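PDB 3O66: glycine betaine/carnitine/choline ABC transporter from Staphylococcus aureus subsp. aureus Mu50, which probably binds glycine betaine, carnitine, choline or related solutes outside the cell membrane and delivers them to an ABC importer. Local coordinates for residues A[77-81]-A[97-102]; A[91-95]-A[106-110]; A[143-149]-A[170-176]; A[182-186]-A[204-208]. One frame throughout, in Å; residues are numbered along the deposited sequence. Where two conformers were deposited one is given.

Contact 1: residues A[77-81]-A[97-102]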
loop_
_atom_site.group_PDB
_atom_site.type_symbol
_atom_site.label_atom_id
_atom_site.label_comp_id
_atom_site.label_asym_id
_atom_site.label_seq_id
_atom_site.Cartn_x
_atom_site.Cartn_y
_atom_site.Cartn_z
ATOM N N GLY A 77 -7.076 6.110 -11.913
ATOM C CA GLY A 77 -8.225 5.241 -12.051
ATOM C C GLY A 77 -9.489 6.061 -11.869
ATOM O O GLY A 77 -9.958 6.698 -12.809
ATOM N N ALA A 78 -10.023 6.067 -10.651
ATOM C CA ALA A 78 -11.302 6.710 -10.382
ATOM C C ALA A 78 -11.346 8.179 -10.840
ATOM O O ALA A 78 -12.329 8.614 -11.451
ATOM C CB ALA A 78 -11.629 6.591 -8.895
ATOM N N LEU A 79 -10.275 8.933 -10.578
ATOM C CA LEU A 79 -10.252 10.353 -10.930
ATOM C C LEU A 79 -9.988 10.608 -12.410
ATOM O O LEU A 79 -10.252 11.708 -12.897
ATOM C CB LEU A 79 -9.248 11.113 -10.069
ATOM C CG LEU A 79 -9.638 11.232 -8.598
ATOM C CD1 LEU A 79 -8.577 12.018 -7.843
ATOM C CD2 LEU A 79 -11.040 11.922 -8.489
ATOM N N LYS A 80 -9.477 9.605 -13.125
ATOM C CA LYS A 80 -9.234 9.710 -14.579
ATOM C C LYS A 80 -8.223 10.803 -14.945
ATOM O O LYS A 80 -8.325 11.397 -16.029
ATOM C CB LYS A 80 -10.548 9.992 -15.339
ATOM C CG LYS A 80 -11.497 8.810 -15.556
ATOM C CD LYS A 80 -12.892 9.318 -15.930
ATOM C CE LYS A 80 -13.471 8.626 -17.172
ATOM N NZ LYS A 80 -14.395 7.499 -16.855
ATOM N N GLU A 81 -7.263 11.078 -14.061
ATOM C CA GLU A 81 -6.309 12.179 -14.272
ATOM C C GLU A 81 -4.958 11.620 -14.712
ATOM O O GLU A 81 -4.733 10.417 -14.666
ATOM C CB GLU A 81 -6.140 13.040 -13.002
ATOM C CG GLU A 81 -7.420 13.735 -12.482
ATOM C CD GLU A 81 -7.907 14.905 -13.364
ATOM O OE1 GLU A 81 -7.258 15.232 -14.383
ATOM O OE2 GLU A 81 -8.948 15.508 -13.028
ATOM N N GLY A 97 -9.487 16.089 -5.902
ATOM C CA GLY A 97 -10.329 15.311 -6.802
ATOM C C GLY A 97 -11.422 14.516 -6.097
ATOM O O GLY A 97 -12.578 14.549 -6.523
ATOM N N PHE A 98 -11.077 13.803 -5.022
ATOM C CA PHE A 98 -12.100 13.045 -4.269
ATOM C C PHE A 98 -13.176 13.945 -3.663
ATOM O O PHE A 98 -14.352 13.609 -3.659
ATOM C CB PHE A 98 -11.460 12.143 -3.217
ATOM C CG PHE A 98 -11.123 10.768 -3.757
ATOM C CD1 PHE A 98 -10.191 10.619 -4.775
ATOM C CD2 PHE A 98 -11.751 9.643 -3.254
ATOM C CE1 PHE A 98 -9.888 9.366 -5.307
ATOM C CE2 PHE A 98 -11.456 8.386 -3.743
ATOM C CZ PHE A 98 -10.524 8.242 -4.798
ATOM N N LYS A 99 -12.760 15.101 -3.178
ATOM C CA LYS A 99 -13.696 16.081 -2.669
ATOM C C LYS A 99 -14.638 16.607 -3.751
ATOM O O LYS A 99 -15.865 16.607 -3.593
ATOM C CB LYS A 99 -12.887 17.242 -2.070
ATOM C CG LYS A 99 -13.573 18.024 -1.020
ATOM C CD LYS A 99 -12.812 19.360 -0.744
ATOM C CE LYS A 99 -11.603 19.167 0.148
ATOM N NZ LYS A 99 -10.920 20.479 0.328
ATOM N N LYS A 100 -14.077 17.075 -4.856
ATOM C CA LYS A 100 -14.894 17.752 -5.861
ATOM C C LYS A 100 -15.684 16.813 -6.776
ATOM O O LYS A 100 -16.800 17.135 -7.158
ATOM C CB LYS A 100 -14.054 18.735 -6.677
ATOM C CG LYS A 100 -14.043 20.165 -6.128
ATOM C CD LYS A 100 -13.580 20.229 -4.678
ATOM C CE LYS A 100 -13.156 21.654 -4.259
ATOM N NZ LYS A 100 -14.236 22.499 -3.652
ATOM N N LYS A 101 -15.117 15.656 -7.108
ATOM C CA LYS A 101 -15.798 14.714 -7.999
ATOM C C LYS A 101 -16.739 13.774 -7.273
ATOM O O LYS A 101 -17.767 13.405 -7.822
ATOM C CB LYS A 101 -14.790 13.901 -8.818
ATOM C CG LYS A 101 -14.086 14.730 -9.876
ATOM C CD LYS A 101 -13.405 13.832 -10.924
ATOM C CE LYS A 101 -12.849 14.673 -12.065
ATOM N NZ LYS A 101 -11.920 13.901 -12.951
ATOM N N PHE A 102 -16.381 13.371 -6.054
ATOM C CA PHE A 102 -17.091 12.282 -5.374
ATOM C C PHE A 102 -17.603 12.617 -3.977
ATOM O O PHE A 102 -18.158 11.723 -3.297
ATOM C CB PHE A 102 -16.145 11.075 -5.219
ATOM C CG PHE A 102 -15.479 10.632 -6.499
ATOM C CD1 PHE A 102 -16.231 10.376 -7.641
ATOM C CD2 PHE A 102 -14.102 10.410 -6.527
ATOM C CE1 PHE A 102 -15.610 9.937 -8.829
ATOM C CE2 PHE A 102 -13.475 9.963 -7.675
ATOM C CZ PHE A 102 -14.231 9.728 -8.838
#
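The Leu-79 side chain lies directly over Gly-97, its CD2 atom 3.5 Å from the glycine C, packing a type I beta turn (Gly-77 to Lys-80) against the C-terminal part of helix 87-102 in the first lobe of a type II periplasmic-binding-protein fold. A CB on Gly-97 would fall only about 2.5 Å from Leu-79 CD1, so the close approach depends on the bare backbone there. Two phenylalanines one helical turn apart complete the socket: Leu-79 CD1 meets the edge of the Phe-98 ring at CD1 (3.7 Å), and Leu-79 CD2 sits 3.2 Å from Phe-102 CE2. Ala-78 CB adds a looser contact with Phe-102 CE2 (4.0 Å). The Phe-102 ring also packs edge-to-face with His-55 of helix 51-60, tying that helix to the same cluster. At the exposed margin, the extended Lys-101 side chain reaches back across the turn: its NZ forms a salt bridge to Glu-81 OE2 (3.4 Å, a weak hydrogen bond) and donates a hydrogen bond of 2.8 Å to Leu-79 O.

Contact 2: residues A[91-95]-A[106-110]; sequences MIATQ and FFDSY
This is a helix-on-strand packing contact in the first lobe of a type II periplasmic-binding-protein fold, where helix 87-102 packs on edge strand 104-106 and the extended chain after it, which leads toward strand 116-120 of the other lobe. Residues 91-95 are regular alpha helix, with Gln-95 N bonded to Met-91 O at 2.9 Å. Phe-106 lies on strand 104-106, and residues 107-109 stay extended with psi near 150°. The backbones converge at Gln-95 and Phe-106 (CA-CA 5.2 Å) and splay to 8.0 Å between the CA atoms of Met-91 and Asp-108. Phe-106, chi1 t, turns its ring toward the helix. Thr-94 CG2 lies over one face in a CH-pi contact, 3.7 Å from the centroid, while Met-91 SE, a selenomethionine, makes an oblique Met-aromatic approach at 4.8 Å from that centroid. The same ring packs edge-to-face with Phe-98. Gln-95, in the m,t rotamer, runs along the departing chain: NE2 donates to Asp-108 OD1 at 2.9 Å, with weak bonds to Phe-106 O (3.2 Å) and Phe-107 O (3.5 Å). Phe-107 O also accepts from Ser-223 OG of strand 222-227, and Ser-109 OG is hydrogen-bonded to Ala-222 O. One water closes the backbone gap, donating to Gln-95 O at 2.6 Å and accepting from Phe-106 N at 2.9 Å.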
loop_
_atom_site.group_PDB
_atom_site.type_symbol
_atom_site.label_atom_id
_atom_site.label_comp_id
_atom_site.label_asym_id
_atom_site.label_seq_id
_atom_site.Cartn_x
_atom_site.Cartn_y
_atom_site.Cartn_z
HETATM N N MSE A 91 -0.581 13.836 -3.900
HETATM C CA MSE A 91 -1.557 13.663 -2.811
HETATM C C MSE A 91 -2.578 14.804 -2.816
HETATM O O MSE A 91 -3.775 14.580 -2.646
HETATM C CB MSE A 91 -0.891 13.528 -1.433
HETATM C CG MSE A 91 -1.913 13.279 -0.290
HETATM SE SE MSE A 91 -3.049 11.697 -0.609
HETATM C CE MSE A 91 -1.981 10.475 0.436
ATOM N N ILE A 92 -2.098 16.027 -3.004
ATOM C CA ILE A 92 -2.990 17.180 -3.111
ATOM C C ILE A 92 -4.010 16.998 -4.257
ATOM O O ILE A 92 -5.216 17.250 -4.080
ATOM C CB ILE A 92 -2.192 18.505 -3.276
ATOM C CG1 ILE A 92 -1.494 18.862 -1.953
ATOM C CG2 ILE A 92 -3.128 19.661 -3.732
ATOM C CD1 ILE A 92 -0.366 19.908 -2.085
ATOM N N ALA A 93 -3.529 16.592 -5.430
ATOM C CA ALA A 93 -4.419 16.343 -6.579
ATOM C C ALA A 93 -5.441 15.251 -6.252
ATOM O O ALA A 93 -6.592 15.355 -6.628
ATOM C CB ALA A 93 -3.618 15.949 -7.821
ATOM N N THR A 94 -5.014 14.197 -5.562
ATOM C CA THR A 94 -5.935 13.128 -5.165
ATOM C C THR A 94 -7.013 13.609 -4.176
ATOM O O THR A 94 -8.202 13.284 -4.308
ATOM C CB THR A 94 -5.156 11.904 -4.603
ATOM O OG1 THR A 94 -4.153 11.534 -5.548
ATOM C CG2 THR A 94 -6.093 10.705 -4.407
ATOM N N GLN A 95 -6.605 14.362 -3.171
ATOM C CA GLN A 95 -7.554 14.809 -2.150
ATOM C C GLN A 95 -8.573 15.814 -2.712
ATOM O O GLN A 95 -9.761 15.729 -2.400
ATOM C CB GLN A 95 -6.794 15.386 -0.944
ATOM C CG GLN A 95 -6.040 14.307 -0.195
ATOM C CD GLN A 95 -5.100 14.821 0.872
ATOM O OE1 GLN A 95 -4.590 15.946 0.790
ATOM N NE2 GLN A 95 -4.843 13.978 1.881
ATOM N N PHE A 106 -10.301 11.819 0.993
ATOM C CA PHE A 106 -9.164 10.897 0.862
ATOM C C PHE A 106 -8.184 11.378 1.938
ATOM O O PHE A 106 -7.612 12.450 1.791
ATOM C CB PHE A 106 -8.584 10.978 -0.578
ATOM C CG PHE A 106 -7.652 9.847 -0.953
ATOM C CD1 PHE A 106 -8.039 8.905 -1.913
ATOM C CD2 PHE A 106 -6.376 9.749 -0.382
ATOM C CE1 PHE A 106 -7.182 7.856 -2.286
ATOM C CE2 PHE A 106 -5.501 8.727 -0.761
ATOM C CZ PHE A 106 -5.916 7.774 -1.717
ATOM N N PHE A 107 -8.016 10.599 3.022
ATOM C CA PHE A 107 -7.247 11.070 4.201
ATOM C C PHE A 107 -5.770 11.208 3.901
ATOM O O PHE A 107 -5.263 10.662 2.901
ATOM C CB PHE A 107 -7.468 10.156 5.412
ATOM C CG PHE A 107 -8.817 10.351 6.063
ATOM C CD1 PHE A 107 -8.934 11.127 7.223
ATOM C CD2 PHE A 107 -9.963 9.796 5.494
ATOM C CE1 PHE A 107 -10.177 11.327 7.823
ATOM C CE2 PHE A 107 -11.222 9.991 6.077
ATOM C CZ PHE A 107 -11.327 10.746 7.241
ATOM N N ASP A 108 -5.092 11.997 4.728
ATOM C CA ASP A 108 -3.627 11.977 4.755
ATOM C C ASP A 108 -3.171 10.524 4.968
ATOM O O ASP A 108 -3.884 9.738 5.563
ATOM C CB ASP A 108 -3.075 12.866 5.860
ATOM C CG ASP A 108 -3.185 14.363 5.537
ATOM O OD1 ASP A 108 -3.514 14.747 4.395
ATOM O OD2 ASP A 108 -2.930 15.164 6.452
ATOM N N SER A 109 -1.982 10.186 4.478
ATOM C CA SER A 109 -1.531 8.810 4.488
ATOM C C SER A 109 -1.337 8.198 5.850
ATOM O O SER A 109 -0.934 8.878 6.828
ATOM C CB SER A 109 -0.244 8.659 3.657
ATOM O OG SER A 109 0.247 7.313 3.688
ATOM N N TYR A 110 -1.643 6.914 5.923
ATOM C CA TYR A 110 -1.243 6.090 7.077
ATOM C C TYR A 110 0.261 6.189 7.413
ATOM O O TYR A 110 0.659 5.982 8.563
ATOM C CB TYR A 110 -1.582 4.638 6.805
ATOM C CG TYR A 110 -3.062 4.355 6.826
ATOM C CD1 TYR A 110 -3.820 4.625 7.965
ATOM C CD2 TYR A 110 -3.691 3.790 5.708
ATOM C CE1 TYR A 110 -5.169 4.350 7.991
ATOM C CE2 TYR A 110 -5.049 3.513 5.697
ATOM C CZ TYR A 110 -5.780 3.799 6.843
ATOM O OH TYR A 110 -7.107 3.517 6.853
HETATM O O HOH W 1 -10.621 14.316 -0.356
#

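Contact 3: residues A[143-149]-A[170-176]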
loop_
_atom_site.group_PDB
_atom_site.type_symbol
_atom_site.label_atom_id
_atom_site.label_comp_id
_atom_site.label_asym_id
_atom_site.label_seq_id
_atom_site.Cartn_x
_atom_site.Cartn_y
_atom_site.Cartn_z
ATOM N N LEU A 143 23.862 -9.092 -13.035
ATOM C CA LEU A 143 22.813 -9.457 -12.057
ATOM C C LEU A 143 21.567 -10.088 -12.711
ATOM O O LEU A 143 21.276 -9.815 -13.865
ATOM C CB LEU A 143 22.409 -8.233 -11.225
ATOM C CG LEU A 143 23.508 -7.643 -10.314
ATOM C CD1 LEU A 143 23.036 -6.386 -9.560
ATOM C CD2 LEU A 143 24.049 -8.683 -9.329
ATOM N N ARG A 144 20.851 -10.919 -11.953
ATOM C CA ARG A 144 19.591 -11.532 -12.373
ATOM C C ARG A 144 18.413 -10.753 -11.742
ATOM O O ARG A 144 18.325 -10.653 -10.501
ATOM C CB ARG A 144 19.543 -13.013 -11.917
ATOM C CG ARG A 144 20.682 -13.887 -12.475
ATOM C CD ARG A 144 20.862 -15.176 -11.650
ATOM N NE ARG A 144 21.284 -14.850 -10.289
ATOM C CZ ARG A 144 21.316 -15.722 -9.279
ATOM N NH1 ARG A 144 20.968 -16.985 -9.470
ATOM N NH2 ARG A 144 21.702 -15.326 -8.069
ATOM N N LEU A 145 17.562 -10.173 -12.598
ATOM C CA LEU A 145 16.297 -9.516 -12.196
ATOM C C LEU A 145 15.052 -10.420 -12.370
ATOM O O LEU A 145 14.868 -11.018 -13.426
ATOM C CB LEU A 145 16.065 -8.225 -12.991
ATOM C CG LEU A 145 14.786 -7.411 -12.723
ATOM C CD1 LEU A 145 14.726 -6.873 -11.276
ATOM C CD2 LEU A 145 14.686 -6.251 -13.725
ATOM N N GLY A 146 14.217 -10.492 -11.337
ATOM C CA GLY A 146 12.873 -11.115 -11.424
ATOM C C GLY A 146 11.830 -10.012 -11.315
ATOM O O GLY A 146 11.962 -9.121 -10.463
HETATM N N MSE A 147 10.808 -10.052 -12.177
HETATM C CA MSE A 147 9.699 -9.084 -12.107
HETATM C C MSE A 147 8.381 -9.776 -12.452
HETATM O O MSE A 147 8.395 -10.846 -13.060
HETATM C CB MSE A 147 9.946 -7.917 -13.091
HETATM C CG MSE A 147 9.820 -8.316 -14.531
HETATM SE SE MSE A 147 11.461 -9.166 -15.116
HETATM C CE MSE A 147 12.115 -7.611 -16.137
ATOM N N ASP A 148 7.253 -9.168 -12.090
ATOM C CA ASP A 148 5.948 -9.654 -12.545
ATOM C C ASP A 148 5.930 -9.768 -14.074
ATOM O O ASP A 148 6.404 -8.868 -14.763
ATOM C CB ASP A 148 4.817 -8.705 -12.146
ATOM C CG ASP A 148 3.454 -9.260 -12.518
ATOM O OD1 ASP A 148 2.958 -10.179 -11.828
ATOM O OD2 ASP A 148 2.897 -8.825 -13.532
ATOM N N SER A 149 5.364 -10.856 -14.601
ATOM C CA SER A 149 5.211 -10.980 -16.062
ATOM C C SER A 149 4.456 -9.796 -16.740
ATOM O O SER A 149 4.789 -9.400 -17.855
ATOM C CB SER A 149 4.642 -12.354 -16.475
ATOM O OG SER A 149 3.635 -12.839 -15.598
ATOM N N PHE A 170 19.741 -5.406 -17.185
ATOM C CA PHE A 170 20.165 -6.526 -16.395
ATOM C C PHE A 170 20.748 -7.635 -17.235
ATOM O O PHE A 170 20.382 -7.809 -18.400
ATOM C CB PHE A 170 19.008 -7.002 -15.529
ATOM C CG PHE A 170 18.738 -6.100 -14.366
ATOM C CD1 PHE A 170 19.387 -6.310 -13.143
ATOM C CD2 PHE A 170 17.880 -5.015 -14.495
ATOM C CE1 PHE A 170 19.155 -5.470 -12.072
ATOM C CE2 PHE A 170 17.649 -4.170 -13.428
ATOM C CZ PHE A 170 18.277 -4.396 -12.221
ATOM N N GLY A 171 21.663 -8.397 -16.638
ATOM C CA GLY A 171 22.328 -9.497 -17.344
ATOM C C GLY A 171 21.338 -10.570 -17.741
ATOM O O GLY A 171 21.421 -11.115 -18.840
ATOM N N THR A 172 20.419 -10.861 -16.824
ATOM C CA THR A 172 19.324 -11.805 -17.024
ATOM C C THR A 172 18.040 -11.165 -16.499
ATOM O O THR A 172 18.058 -10.506 -15.461
ATOM C CB THR A 172 19.580 -13.114 -16.234
ATOM O OG1 THR A 172 20.867 -13.630 -16.610
ATOM C CG2 THR A 172 18.471 -14.191 -16.513
ATOM N N VAL A 173 16.933 -11.344 -17.227
ATOM C CA VAL A 173 15.597 -10.992 -16.707
ATOM C C VAL A 173 14.692 -12.228 -16.674
ATOM O O VAL A 173 14.746 -13.076 -17.553
ATOM C CB VAL A 173 14.890 -9.811 -17.477
ATOM C CG1 VAL A 173 15.666 -8.515 -17.326
ATOM C CG2 VAL A 173 14.698 -10.144 -18.901
ATOM N N ARG A 174 13.866 -12.311 -15.644
ATOM C CA ARG A 174 12.994 -13.449 -15.453
ATOM C C ARG A 174 11.574 -12.934 -15.137
ATOM O O ARG A 174 11.267 -12.619 -13.986
ATOM C CB ARG A 174 13.539 -14.332 -14.314
ATOM C CG ARG A 174 12.701 -15.557 -14.082
ATOM C CD ARG A 174 13.288 -16.457 -12.991
ATOM N NE ARG A 174 12.269 -17.409 -12.559
ATOM C CZ ARG A 174 12.289 -18.043 -11.392
ATOM N NH1 ARG A 174 13.301 -17.855 -10.534
ATOM N NH2 ARG A 174 11.299 -18.866 -11.083
ATOM N N PRO A 175 10.703 -12.837 -16.156
ATOM C CA PRO A 175 9.294 -12.443 -15.867
ATOM C C PRO A 175 8.542 -13.611 -15.242
ATOM O O PRO A 175 8.608 -14.715 -15.766
ATOM C CB PRO A 175 8.717 -12.087 -17.249
ATOM C CG PRO A 175 9.926 -12.012 -18.192
ATOM C CD PRO A 175 10.973 -12.937 -17.599
HETATM N N MSE A 176 7.859 -13.376 -14.121
HETATM C CA MSE A 176 7.305 -14.469 -13.304
HETATM C C MSE A 176 6.146 -13.971 -12.445
HETATM O O MSE A 176 5.791 -12.814 -12.523
HETATM C CB MSE A 176 8.394 -15.064 -12.394
HETATM C CG MSE A 176 9.101 -13.974 -11.520
HETATM SE SE MSE A 176 10.702 -14.630 -10.674
HETATM C CE MSE A 176 9.909 -15.696 -9.271
HETATM O O HOH W 2 23.005 -12.182 -15.142
#
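Strands 144-148 and 172-176 form a parallel pair, the two ends of a beta-alpha-beta crossover through helix 159-166 in the second lobe's sheet. Their short axes approach to 4.6 Å at 24°. The ladder starts at Leu-143 O, which accepts from Thr-172 N (3.3 Å) and weakly from Gly-171 N (3.1 Å). Leu-145 N then donates to Thr-172 O (2.9 Å), and Leu-145 O accepts from Arg-174 N (2.8 Å). Met-147 N reaches Arg-174 O (3.2 Å), Met-147 O takes Met-176 N (2.8 Å), and Ser-149 N closes on Met-176 O (2.9 Å). Backbone groups of Arg-144 and Gly-146 pair instead with strand 192-196 and adjacent Asp-191, so strand 144-148 is bonded on both sides. Within this sheet strand 172-176 is outermost; Pro-175, which has no N-H, occupies a position turned from strand 144-148. Among the side chains, the Arg-144 guanidinium forms a salt bridge with Asp-191, and Asp-148 OD2 takes Ser-150 N. On the sheet face that carries Leu-145, Met-147 and Val-173, Leu-145 CB sits over the Phe-170 ring, 3.9 Å from its centroid, while Met-147 CE reaches Val-173 CB at 3.8 Å. Thr-172 OG1 is served by a water 3.0 Å away, and that water also donates a weak 3.2 Å hydrogen bond to Leu-143 O.

Contact 4: residues A[182-186]-A[204-208]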
loop_
_atom_site.group_PDB
_atom_site.type_symbol
_atom_site.label_atom_id
_atom_site.label_comp_id
_atom_site.label_asym_id
_atom_site.label_seq_id
_atom_site.Cartn_x
_atom_site.Cartn_y
_atom_site.Cartn_z
ATOM N N TYR A 182 9.939 -12.924 -3.860
ATOM C CA TYR A 182 10.547 -12.795 -2.519
ATOM C C TYR A 182 11.344 -14.032 -2.160
ATOM O O TYR A 182 12.503 -13.915 -1.744
ATOM C CB TYR A 182 9.515 -12.465 -1.432
ATOM C CG TYR A 182 8.575 -11.401 -1.922
ATOM C CD1 TYR A 182 8.970 -10.047 -1.955
ATOM C CD2 TYR A 182 7.319 -11.759 -2.428
ATOM C CE1 TYR A 182 8.120 -9.070 -2.449
ATOM C CE2 TYR A 182 6.450 -10.791 -2.916
ATOM C CZ TYR A 182 6.843 -9.463 -2.936
ATOM O OH TYR A 182 5.929 -8.566 -3.464
ATOM N N ASP A 183 10.748 -15.200 -2.352
ATOM C CA ASP A 183 11.454 -16.451 -2.093
ATOM C C ASP A 183 12.574 -16.712 -3.111
ATOM O O ASP A 183 13.624 -17.247 -2.756
ATOM C CB ASP A 183 10.463 -17.608 -2.032
ATOM C CG ASP A 183 9.558 -17.526 -0.822
ATOM O OD1 ASP A 183 10.065 -17.319 0.295
ATOM O OD2 ASP A 183 8.332 -17.653 -0.978
ATOM N N ALA A 184 12.365 -16.312 -4.368
ATOM C CA ALA A 184 13.405 -16.455 -5.395
ATOM C C ALA A 184 14.637 -15.590 -5.050
ATOM O O ALA A 184 15.798 -15.976 -5.261
ATOM C CB ALA A 184 12.826 -16.094 -6.776
ATOM N N LEU A 185 14.394 -14.431 -4.474
ATOM C CA LEU A 185 15.489 -13.588 -3.964
ATOM C C LEU A 185 16.138 -14.221 -2.713
ATOM O O LEU A 185 17.372 -14.302 -2.599
ATOM C CB LEU A 185 14.939 -12.193 -3.678
ATOM C CG LEU A 185 15.758 -10.920 -3.635
ATOM C CD1 LEU A 185 16.661 -10.720 -4.867
ATOM C CD2 LEU A 185 14.793 -9.723 -3.410
ATOM N N ASN A 186 15.305 -14.712 -1.799
ATOM C CA ASN A 186 15.782 -15.297 -0.557
ATOM C C ASN A 186 16.654 -16.523 -0.807
ATOM O O ASN A 186 17.642 -16.752 -0.086
ATOM C CB ASN A 186 14.596 -15.668 0.323
ATOM C CG ASN A 186 14.994 -15.946 1.764
ATOM O OD1 ASN A 186 15.781 -15.219 2.356
ATOM N ND2 ASN A 186 14.404 -16.975 2.346
ATOM N N ALA A 204 10.129 -10.797 6.791
ATOM C CA ALA A 204 10.515 -12.154 7.165
ATOM C C ALA A 204 11.954 -12.480 6.764
ATOM O O ALA A 204 12.652 -13.211 7.493
ATOM C CB ALA A 204 9.553 -13.177 6.578
ATOM N N TYR A 205 12.391 -11.929 5.625
ATOM C CA TYR A 205 13.689 -12.262 5.041
ATOM C C TYR A 205 14.681 -11.122 5.133
ATOM O O TYR A 205 15.788 -11.211 4.577
ATOM C CB TYR A 205 13.537 -12.665 3.574
ATOM C CG TYR A 205 12.564 -13.781 3.335
ATOM C CD1 TYR A 205 12.250 -14.700 4.345
ATOM C CD2 TYR A 205 11.994 -13.959 2.084
ATOM C CE1 TYR A 205 11.359 -15.728 4.127
ATOM C CE2 TYR A 205 11.102 -14.997 1.846
ATOM C CZ TYR A 205 10.794 -15.876 2.872
ATOM O OH TYR A 205 9.917 -16.901 2.655
ATOM N N ASP A 206 14.299 -10.069 5.856
ATOM C CA ASP A 206 15.139 -8.888 6.063
ATOM C C ASP A 206 15.683 -8.353 4.718
ATOM O O ASP A 206 16.879 -8.131 4.566
ATOM C CB ASP A 206 16.276 -9.207 7.063
ATOM C CG ASP A 206 16.898 -7.966 7.669
ATOM O OD1 ASP A 206 16.255 -6.896 7.714
ATOM O OD2 ASP A 206 18.052 -8.057 8.113
ATOM N N LEU A 207 14.798 -8.190 3.744
ATOM C CA LEU A 207 15.188 -7.705 2.403
ATOM C C LEU A 207 15.398 -6.184 2.447
ATOM O O LEU A 207 14.876 -5.512 3.344
ATOM C CB LEU A 207 14.114 -8.070 1.382
ATOM C CG LEU A 207 13.741 -9.555 1.190
ATOM C CD1 LEU A 207 12.594 -9.707 0.179
ATOM C CD2 LEU A 207 14.962 -10.368 0.726
ATOM N N LYS A 208 16.198 -5.662 1.519
ATOM C CA LYS A 208 16.510 -4.245 1.430
ATOM C C LYS A 208 15.765 -3.656 0.234
ATOM O O LYS A 208 15.995 -4.035 -0.912
ATOM C CB LYS A 208 18.031 -4.035 1.275
ATOM C CG LYS A 208 18.432 -2.581 0.874
ATOM C CD LYS A 208 18.508 -1.645 2.095
ATOM C CE LYS A 208 18.766 -0.190 1.636
ATOM N NZ LYS A 208 18.539 0.701 2.783
#
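Ala-204 lies on helix 200-204, and the residues after it run along helix 181-186 toward strand 208-209. Tyr-205, the first residue to leave helical geometry, provides the hydrogen bond between the two segments. Tyr-205 CA lies 6.7 Å from Asn-186 CA, and the tyrosine ring is directed at the helix. Asn-186 CG lies over one face of that ring, and Asn-186 CB comes to 3.6 Å from Tyr-205 CD2. At the far end of the ring, Tyr-205 OH donates to Asp-183 OD1 in a very short hydrogen bond of 2.4 Å, tying the phenol to the helix one turn earlier. Asp-206 then adopts positive phi (50°), a left-handed backbone conformation; its CB points away, whereas that of Leu-207 points toward the helix. Leu-207 is buried, with CD2 4.2 Å from Leu-185 CD2 and CD1 4.2 Å from Tyr-182 CD1 at the edge of that ring, so an apolar layer lies beside the polar Tyr-205 link. Tyr-182 OH is hydrogen-bonded to Tyr-196 N, and a bound acetate, probably from the crystallisation liquor, lies about 5 Å from the Tyr-182 side chain. With Lys-208 the chain joins the sheet, pairing with Val-120. In this lobe of the type II binding-protein fold, Tyr-182, Leu-185 and Leu-207 all pack on Met-119, placing helix 181-186 and the 204-208 connection together against strand 116-120.

In the fold
The contacts split between the two lobes of a type II periplasmic-binding-protein fold, each built on a five-stranded mixed sheet. Contacts 1 and 2 come first along the chain, interleave, and share helix 87-102; their centres are 11 Å apart and they touch, with Phe-98 CZ 3.9 Å from Phe-106 CD1. After residue 110 the chain passes to the second lobe, where contacts 3 and 4 follow in series, centres 15 Å apart, linked by strand 172-176 running into helix 181-186; they touch where Met-176 CE lies 3.9 Å from Ala-184 CB. Between lobes the centres lie 30 to 36 Å apart without touching, so each pair belongs to one lobe, consistent with two units that could close around a solute.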